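Local coordinates for phosphatidylinositol-specific phospholipase C (Listeria monocytogenes, PDB 2PLC), which belongs to the phosphatidylinositol-specific phospholipase C family, a bacterial single-chain protein whose X domain is related to the TIM barrels, at residues A[80-83]-A[84-88]; A[143-146]-A[147-150]; A[32-35]-A[36-40]. All coordinates share one frame; numbering follows the deposited sequence.

Contact 1: A[80-83]-A[84-88]; sequences ASLS and GVLET
Ser-81 and Gly-84 meet at the start of helix 82-95, where strand 80-81 runs straight into the helix and Ser-81 holds the N-cap position. The hydroxyl of Ser-81 lies between its own backbone N and carbonyl carbon (chi1 56°), which turns OG toward the first turn and leaves it 3.3 Å from Gly-84 N. Ser-83 has the same torsion, and the two hydroxyls share a hydrogen bond of 3.1 Å between Ser-81 OG and Ser-83 OG.

Ser-81 O takes the first helical bond, from Val-85 N at 3.0 Å, while Val-85 CG2 lies 3.3 Å from Ser-81 O. The next bond, Leu-86 N to Leu-82 O, is shorter at 2.8 Å and nearly straight (171° at the hydrogen). Leu-86 places CG opposite its carbonyl carbon, so that CG lies 3.3 Å from Leu-82 O and CD1 comes to 4.4 Å from Leu-82 CG. Both leucines also pack on Leu-122 of helix 114-125, and Val-85 faces Leu-50 and Ile-71. One turn on, Thr-88 N and Thr-88 OG1 both donate to Gly-84 O, from opposite faces of its plane, the hydroxyl at 2.9 Å.

A serine at the N-cap, a run of i to i+4 bonds, and Leu-82 and Leu-86, one turn apart, packed on a neighbouring helix together mark a strand-to-helix junction within this TIM-barrel-related X domain.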
ATOM      1  N   ALA A  80       1.834 -15.545   9.441  1.00 19.50           N
ATOM      2  CA  ALA A  80       2.013 -15.456   7.997  1.00 20.30           C
ATOM      3  C   ALA A  80       3.501 -15.341   7.696  1.00 18.75           C
ATOM      4  O   ALA A  80       4.283 -14.921   8.546  1.00 15.60           O
ATOM      5  CB  ALA A  80       1.260 -14.247   7.437  1.00 15.07           C
ATOM      6  N   SER A  81       3.889 -15.752   6.495  1.00 21.34           N
ATOM      7  CA  SER A  81       5.286 -15.684   6.073  1.00 17.88           C
ATOM      8  C   SER A  81       5.354 -14.873   4.787  1.00 22.29           C
ATOM      9  O   SER A  81       4.351 -14.711   4.084  1.00 17.63           O
ATOM     10  CB  SER A  81       5.844 -17.090   5.837  1.00 20.32           C
ATOM     11  OG  SER A  81       5.049 -17.806   4.901  1.00 17.93           O
ATOM     12  N   LEU A  82       6.533 -14.350   4.483  1.00 24.90           N
ATOM     13  CA  LEU A  82       6.699 -13.559   3.273  1.00 24.94           C
ATOM     14  C   LEU A  82       6.452 -14.422   2.038  1.00 19.25           C
ATOM     15  O   LEU A  82       5.850 -13.965   1.071  1.00 26.08           O
ATOM     16  CB  LEU A  82       8.088 -12.921   3.237  1.00 22.20           C
ATOM     17  CG  LEU A  82       8.293 -11.841   2.176  1.00 22.55           C
ATOM     18  CD1 LEU A  82       7.176 -10.808   2.258  1.00 23.05           C
ATOM     19  CD2 LEU A  82       9.649 -11.188   2.356  1.00 24.15           C
ATOM     20  N   SER A  83       6.865 -15.687   2.100  1.00 17.86           N
ATOM     21  CA  SER A  83       6.672 -16.615   0.988  1.00 17.82           C
ATOM     22  C   SER A  83       5.184 -16.816   0.752  1.00 22.35           C
ATOM     23  O   SER A  83       4.736 -16.919  -0.394  1.00 27.02           O
ATOM     24  CB  SER A  83       7.345 -17.962   1.273  1.00 24.04           C
ATOM     25  OG  SER A  83       6.790 -18.585   2.418  1.00 34.53           O
ATOM     26  N   GLY A  84       4.420 -16.837   1.843  1.00 21.80           N
ATOM     27  CA  GLY A  84       2.981 -17.009   1.739  1.00 20.80           C
ATOM     28  C   GLY A  84       2.358 -15.797   1.078  1.00 17.93           C
ATOM     29  O   GLY A  84       1.505 -15.922   0.193  1.00 25.80           O
ATOM     30  N   VAL A  85       2.801 -14.618   1.506  1.00 15.90           N
ATOM     31  CA  VAL A  85       2.312 -13.353   0.960  1.00 14.19           C
ATOM     32  C   VAL A  85       2.632 -13.266  -0.537  1.00 10.56           C
ATOM     33  O   VAL A  85       1.750 -12.976  -1.347  1.00 19.21           O
ATOM     34  CB  VAL A  85       2.943 -12.147   1.705  1.00 16.35           C
ATOM     35  CG1 VAL A  85       2.555 -10.843   1.036  1.00 12.90           C
ATOM     36  CG2 VAL A  85       2.486 -12.137   3.149  1.00 14.89           C
ATOM     37  N   LEU A  86       3.884 -13.540  -0.901  1.00 15.00           N
ATOM     38  CA  LEU A  86       4.307 -13.493  -2.297  1.00 10.64           C
ATOM     39  C   LEU A  86       3.535 -14.464  -3.174  1.00 14.28           C
ATOM     40  O   LEU A  86       3.178 -14.123  -4.303  1.00 16.49           O
ATOM     41  CB  LEU A  86       5.810 -13.752  -2.426  1.00 15.76           C
ATOM     42  CG  LEU A  86       6.692 -12.653  -1.833  1.00 15.97           C
ATOM     43  CD1 LEU A  86       8.161 -12.971  -2.057  1.00 16.88           C
ATOM     44  CD2 LEU A  86       6.334 -11.312  -2.458  1.00  9.77           C
ATOM     45  N   GLU A  87       3.242 -15.655  -2.655  1.00 13.26           N
ATOM     46  CA  GLU A  87       2.498 -16.634  -3.442  1.00 15.22           C
ATOM     47  C   GLU A  87       1.066 -16.175  -3.666  1.00 19.54           C
ATOM     48  O   GLU A  87       0.490 -16.392  -4.734  1.00 28.09           O
ATOM     49  CB  GLU A  87       2.505 -18.012  -2.788  1.00 18.93           C
ATOM     50  CG  GLU A  87       1.554 -18.973  -3.478  1.00 18.37           C
ATOM     51  CD  GLU A  87       1.850 -20.410  -3.188  1.00 24.29           C
ATOM     52  OE1 GLU A  87       1.420 -20.906  -2.127  1.00 28.75           O
ATOM     53  OE2 GLU A  87       2.506 -21.048  -4.037  1.00 22.67           O
ATOM     54  N   THR A  88       0.496 -15.531  -2.656  1.00 17.05           N
ATOM     55  CA  THR A  88      -0.861 -15.024  -2.754  1.00 14.64           C
ATOM     56  C   THR A  88      -0.925 -13.900  -3.783  1.00 17.93           C
ATOM     57  O   THR A  88      -1.767 -13.929  -4.675  1.00 19.81           O
ATOM     58  CB  THR A  88      -1.363 -14.505  -1.391  1.00 19.16           C
ATOM     59  OG1 THR A  88      -1.355 -15.575  -0.434  1.00 14.17           O
ATOM     60  CG2 THR A  88      -2.783 -13.957  -1.517  1.00 23.57           C
TER

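Contact 2: A[143-146]-A[147-150]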
ATOM      1  N   PRO A 143       6.225   4.966 -13.380  1.00 35.13           N
ATOM      2  CA  PRO A 143       5.791   4.254 -14.587  1.00 28.80           C
ATOM      3  C   PRO A 143       4.315   4.352 -14.936  1.00 29.36           C
ATOM      4  O   PRO A 143       3.485   4.719 -14.106  1.00 28.35           O
ATOM      5  CB  PRO A 143       6.176   2.812 -14.279  1.00 32.67           C
ATOM      6  CG  PRO A 143       5.953   2.726 -12.810  1.00 33.54           C
ATOM      7  CD  PRO A 143       6.588   4.008 -12.320  1.00 35.24           C
ATOM      8  N   THR A 144       4.014   4.021 -16.186  1.00 30.89           N
ATOM      9  CA  THR A 144       2.651   4.020 -16.693  1.00 33.49           C
ATOM     10  C   THR A 144       2.124   2.601 -16.526  1.00 30.63           C
ATOM     11  O   THR A 144       2.897   1.672 -16.287  1.00 29.52           O
ATOM     12  CB  THR A 144       2.589   4.428 -18.189  1.00 37.04           C
ATOM     13  OG1 THR A 144       3.308   3.481 -18.988  1.00 39.58           O
ATOM     14  CG2 THR A 144       3.204   5.799 -18.383  1.00 38.89           C
ATOM     15  N   LEU A 145       0.811   2.437 -16.641  1.00 28.20           N
ATOM     16  CA  LEU A 145       0.191   1.129 -16.493  1.00 33.26           C
ATOM     17  C   LEU A 145       0.732   0.101 -17.476  1.00 37.84           C
ATOM     18  O   LEU A 145       0.678  -1.102 -17.219  1.00 39.88           O
ATOM     19  CB  LEU A 145      -1.323   1.237 -16.653  1.00 29.23           C
ATOM     20  CG  LEU A 145      -2.118   1.841 -15.500  1.00 28.43           C
ATOM     21  CD1 LEU A 145      -3.585   1.811 -15.850  1.00 23.86           C
ATOM     22  CD2 LEU A 145      -1.883   1.040 -14.237  1.00 34.32           C
ATOM     23  N   LYS A 146       1.263   0.574 -18.597  1.00 36.39           N
ATOM     24  CA  LYS A 146       1.799  -0.320 -19.607  1.00 37.09           C
ATOM     25  C   LYS A 146       2.989  -1.097 -19.044  1.00 39.41           C
ATOM     26  O   LYS A 146       3.047  -2.323 -19.161  1.00 44.34           O
ATOM     27  CB  LYS A 146       2.198   0.478 -20.853  1.00 43.76           C
ATOM     28  CG  LYS A 146       2.240  -0.332 -22.144  1.00 47.85           C
ATOM     29  CD  LYS A 146       3.626  -0.908 -22.423  1.00 61.73           C
ATOM     30  CE  LYS A 146       4.479   0.016 -23.303  1.00 68.84           C
ATOM     31  NZ  LYS A 146       4.703   1.385 -22.740  1.00 72.51           N
ATOM     32  N   ASP A 147       3.888  -0.386 -18.367  1.00 39.50           N
ATOM     33  CA  ASP A 147       5.098  -0.974 -17.783  1.00 37.36           C
ATOM     34  C   ASP A 147       4.900  -1.855 -16.545  1.00 36.60           C
ATOM     35  O   ASP A 147       5.759  -2.680 -16.224  1.00 33.13           O
ATOM     36  CB  ASP A 147       6.103   0.133 -17.444  1.00 44.00           C
ATOM     37  CG  ASP A 147       6.428   1.014 -18.636  1.00 47.86           C
ATOM     38  OD1 ASP A 147       6.896   0.478 -19.664  1.00 51.32           O
ATOM     39  OD2 ASP A 147       6.213   2.244 -18.543  1.00 55.45           O
ATOM     40  N   VAL A 148       3.780  -1.671 -15.849  1.00 32.10           N
ATOM     41  CA  VAL A 148       3.496  -2.431 -14.634  1.00 29.70           C
ATOM     42  C   VAL A 148       2.338  -3.426 -14.738  1.00 29.17           C
ATOM     43  O   VAL A 148       1.815  -3.868 -13.718  1.00 32.24           O
ATOM     44  CB  VAL A 148       3.238  -1.483 -13.427  1.00 22.62           C
ATOM     45  CG1 VAL A 148       4.513  -0.754 -13.035  1.00 22.40           C
ATOM     46  CG2 VAL A 148       2.142  -0.481 -13.761  1.00 29.36           C
ATOM     47  N   ARG A 149       1.933  -3.786 -15.954  1.00 27.69           N
ATOM     48  CA  ARG A 149       0.838  -4.745 -16.111  1.00 30.99           C
ATOM     49  C   ARG A 149       1.225  -6.105 -15.510  1.00 36.10           C
ATOM     50  O   ARG A 149       2.272  -6.673 -15.845  1.00 40.85           O
ATOM     51  CB  ARG A 149       0.456  -4.915 -17.588  1.00 31.68           C
ATOM     52  CG  ARG A 149      -0.243  -3.718 -18.225  1.00 22.03           C
ATOM     53  CD  ARG A 149      -1.577  -3.391 -17.563  1.00 26.60           C
ATOM     54  NE  ARG A 149      -2.319  -2.378 -18.315  1.00 31.04           N
ATOM     55  CZ  ARG A 149      -3.426  -1.768 -17.892  1.00 33.63           C
ATOM     56  NH1 ARG A 149      -3.947  -2.051 -16.706  1.00 37.77           N
ATOM     57  NH2 ARG A 149      -4.019  -0.867 -18.660  1.00 33.98           N
ATOM     58  N   GLY A 150       0.389  -6.601 -14.600  1.00 33.35           N
ATOM     59  CA  GLY A 150       0.641  -7.878 -13.955  1.00 28.26           C
ATOM     60  C   GLY A 150       1.909  -7.911 -13.121  1.00 29.33           C
ATOM     61  O   GLY A 150       2.493  -8.979 -12.924  1.00 27.48           O
TER
HETATM   62  O   HOH W   1       6.855   4.921 -17.691  1.00 95.58           O
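Over the centre of one face of the Arg-149 guanidinium sits Leu-145 CB, 3.8 Å above the plane, with Leu-145 CD1 near NH1 and NH2. A type I beta turn from Lys-146 to Arg-149, in the loop leading to strand 152-157, carries both this group and a second flat one, the Asp-147 carboxylate. The ends of the guanidinium are held by other parts of the chain: NH1 donates to the carbonyls of Lys-98 and Met-7, and NH2 to that of Leu-10 while also forming a salt bridge with Asp-12. The carboxylate is approached from above: Thr-144 OG1 donates to Asp-147 OD2 at 3.2 Å from 57° out of the carboxylate plane.

Weak amide bonds tie the turn to the carbonyls just ahead of it, from Asp-147 N and Val-148 N to Thr-144 O, and from Val-148 N to Leu-145 O. The first torsion of Arg-149 (chi1 -70°) sets its CG 3.0 Å from Leu-145 O, and the bend at chi2 (-62°) then brings the guanidinium over Leu-145 CB.

On the inner side, Pro-143 and Val-148 cross at about a right angle, with Pro-143 CG 3.8 Å from Val-148 CG1; Val-148 also touches Thr-100. On the outer side the bent chain of Lys-146 brings NZ to 3.9 Å from Asp-147 OD1, a long salt bridge. The other carboxylate oxygen has an additional partner: a water donates to Asp-147 OD2 at 2.9 Å and accepts a weak bond from Thr-144 N.

Contact 3: A[32-35]-A[36-40]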
ATOM      1  N   GLY A  32      -3.141 -13.432  13.949  1.00 15.66           N
ATOM      2  CA  GLY A  32      -1.851 -13.476  14.614  1.00 18.47           C
ATOM      3  C   GLY A  32      -1.799 -14.492  15.740  1.00 20.71           C
ATOM      4  O   GLY A  32      -2.744 -15.259  15.936  1.00 21.45           O
ATOM      5  N   ASP A  33      -0.697 -14.492  16.484  1.00 20.99           N
ATOM      6  CA  ASP A  33      -0.518 -15.426  17.586  1.00 18.48           C
ATOM      7  C   ASP A  33      -1.319 -15.068  18.841  1.00 23.64           C
ATOM      8  O   ASP A  33      -2.160 -14.168  18.822  1.00 15.86           O
ATOM      9  CB  ASP A  33       0.977 -15.602  17.913  1.00 25.74           C
ATOM     10  CG  ASP A  33       1.647 -14.322  18.410  1.00 23.07           C
ATOM     11  OD1 ASP A  33       0.958 -13.354  18.798  1.00 20.59           O
ATOM     12  OD2 ASP A  33       2.894 -14.299  18.423  1.00 27.20           O
ATOM     13  N   ILE A  34      -1.053 -15.775  19.932  1.00 14.67           N
ATOM     14  CA  ILE A  34      -1.754 -15.532  21.183  1.00 19.69           C
ATOM     15  C   ILE A  34      -1.615 -14.077  21.657  1.00 15.94           C
ATOM     16  O   ILE A  34      -2.556 -13.516  22.221  1.00 14.64           O
ATOM     17  CB  ILE A  34      -1.286 -16.525  22.284  1.00 15.11           C
ATOM     18  CG1 ILE A  34      -2.192 -16.434  23.512  1.00 18.58           C
ATOM     19  CG2 ILE A  34       0.171 -16.275  22.643  1.00 16.07           C
ATOM     20  CD1 ILE A  34      -3.660 -16.785  23.239  1.00 17.56           C
ATOM     21  N   THR A  35      -0.466 -13.454  21.394  1.00 16.52           N
ATOM     22  CA  THR A  35      -0.250 -12.060  21.798  1.00 20.37           C
ATOM     23  C   THR A  35      -1.151 -11.116  20.995  1.00 23.93           C
ATOM     24  O   THR A  35      -1.572 -10.067  21.490  1.00 25.73           O
ATOM     25  CB  THR A  35       1.228 -11.635  21.635  1.00 22.12           C
ATOM     26  OG1 THR A  35       2.062 -12.521  22.388  1.00 25.89           O
ATOM     27  CG2 THR A  35       1.440 -10.219  22.160  1.00 21.11           C
ATOM     28  N   TRP A  36      -1.451 -11.499  19.758  1.00 19.82           N
ATOM     29  CA  TRP A  36      -2.315 -10.702  18.899  1.00 17.34           C
ATOM     30  C   TRP A  36      -3.744 -10.685  19.451  1.00 22.55           C
ATOM     31  O   TRP A  36      -4.407  -9.646  19.449  1.00 24.14           O
ATOM     32  CB  TRP A  36      -2.298 -11.257  17.474  1.00 12.42           C
ATOM     33  CG  TRP A  36      -3.070 -10.426  16.500  1.00 16.85           C
ATOM     34  CD1 TRP A  36      -2.632  -9.311  15.838  1.00 15.64           C
ATOM     35  CD2 TRP A  36      -4.426 -10.626  16.097  1.00 15.39           C
ATOM     36  NE1 TRP A  36      -3.640  -8.800  15.054  1.00 12.93           N
ATOM     37  CE2 TRP A  36      -4.752  -9.587  15.196  1.00 16.18           C
ATOM     38  CE3 TRP A  36      -5.403 -11.581  16.410  1.00 19.12           C
ATOM     39  CZ2 TRP A  36      -6.012  -9.478  14.610  1.00 18.57           C
ATOM     40  CZ3 TRP A  36      -6.655 -11.471  15.823  1.00 15.55           C
ATOM     41  CH2 TRP A  36      -6.948 -10.426  14.935  1.00 15.81           C
ATOM     42  N   THR A  37      -4.214 -11.832  19.937  1.00 22.90           N
ATOM     43  CA  THR A  37      -5.566 -11.921  20.491  1.00 25.28           C
ATOM     44  C   THR A  37      -5.680 -11.143  21.806  1.00 22.97           C
ATOM     45  O   THR A  37      -6.701 -10.514  22.072  1.00 25.30           O
ATOM     46  CB  THR A  37      -5.996 -13.390  20.726  1.00 29.35           C
ATOM     47  OG1 THR A  37      -5.097 -14.008  21.652  1.00 33.24           O
ATOM     48  CG2 THR A  37      -5.987 -14.170  19.419  1.00 16.70           C
ATOM     49  N   LEU A  38      -4.624 -11.184  22.617  1.00 18.89           N
ATOM     50  CA  LEU A  38      -4.592 -10.476  23.906  1.00 21.29           C
ATOM     51  C   LEU A  38      -4.551  -8.947  23.762  1.00 20.28           C
ATOM     52  O   LEU A  38      -5.084  -8.222  24.601  1.00 17.25           O
ATOM     53  CB  LEU A  38      -3.387 -10.943  24.736  1.00 18.27           C
ATOM     54  CG  LEU A  38      -3.382 -12.407  25.189  1.00 19.58           C
ATOM     55  CD1 LEU A  38      -2.033 -12.767  25.817  1.00 17.19           C
ATOM     56  CD2 LEU A  38      -4.515 -12.631  26.168  1.00 20.01           C
ATOM     57  N   THR A  39      -3.913  -8.468  22.696  1.00 23.47           N
ATOM     58  CA  THR A  39      -3.790  -7.034  22.436  1.00 20.59           C
ATOM     59  C   THR A  39      -4.593  -6.621  21.203  1.00 24.04           C
ATOM     60  O   THR A  39      -4.395  -5.530  20.666  1.00 27.49           O
ATOM     61  CB  THR A  39      -2.326  -6.661  22.165  1.00 19.42           C
ATOM     62  OG1 THR A  39      -1.899  -7.301  20.958  1.00 23.93           O
ATOM     63  CG2 THR A  39      -1.427  -7.107  23.310  1.00 24.35           C
ATOM     64  N   LYS A  40      -5.519  -7.482  20.789  1.00 21.25           N
ATOM     65  CA  LYS A  40      -6.351  -7.285  19.603  1.00 19.52           C
ATOM     66  C   LYS A  40      -6.883  -5.885  19.287  1.00 26.27           C
ATOM     67  O   LYS A  40      -6.652  -5.371  18.193  1.00 31.38           O
ATOM     68  CB  LYS A  40      -7.493  -8.308  19.597  1.00 21.99           C
ATOM     69  CG  LYS A  40      -8.264  -8.412  18.298  1.00 19.40           C
ATOM     70  CD  LYS A  40      -8.922  -9.777  18.195  1.00 29.43           C
ATOM     71  CE  LYS A  40     -10.426  -9.682  18.047  1.00 41.77           C
ATOM     72  NZ  LYS A  40     -10.829  -8.976  16.798  1.00 52.89           N
TER
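Asp-33 and Trp-36 are brought together by two first torsions. Asp-33 sets CG between its backbone N and carbonyl carbon (chi1 64°), bending the carboxylate back over the first turn of helix 34-38, while Trp-36 holds CG opposite its own N (chi1 -175°) and sends the indole out past Gly-32. Asp-33 holds the N-cap position, and its torsion lets OD1 accept from Trp-36 N at 3.2 Å, nearly along the C-O axis, and more weakly from Thr-35 N. OD2 takes a weak bond from Phe-77 N, which ties the cap to strand 76-78.

The indole has Gly-32 N above one face, 3.6 Å from the plane and offset toward the rim, and Lys-40 CG over the opposite face. Gly-32 N is buried by this packing without a polar partner in the model. The ring also rests on Ile-76 and Leu-78.

On the exposed side Thr-37 OG1 bonds Ile-34 O at 2.7 Å, and Leu-38 N joins it from the same face of that carbonyl. Ile-34 CG1 and Leu-38 CD1 lie 4.3 Å apart. At the C-terminal end of the helix, Thr-39 OG1 donates to Thr-35 O at 2.8 Å and Thr-39 N to the same oxygen from the opposite face.

Side chains thus supplement the backbone bonds at both ends of this short helix, Asp-33 OD1 taking the N-H groups of Thr-35 and Trp-36 and threonine hydroxyls joining amides on two carbonyls. A negative charge on Asp-33 would probably interact favourably with the partial positive charge of the helix N-terminus.

In the fold
All three contacts are local, formed along a helix start or round a turn. Contacts 2 and 3 lie far apart, about 38 Å between centres, on opposite sides of the chain's centre. Contacts 1 and 2 are partly buried, each with three buried residues, whereas contact 3 is a surface contact with Trp-36 alone buried. Contacts 1 and 3 lean on the same two-stranded antiparallel sheet, contact 1 on strand 70-73 and contact 3 on strand 76-78; contact 2 packs on loops. Contact 3 has a carboxylate with capping bonds, while in contact 1 a serine occupies the N-cap position. Contact 2 relies on weak backbone bonds, a threonine-aspartate bond, proline-valine packing and an arginine bound to other loops.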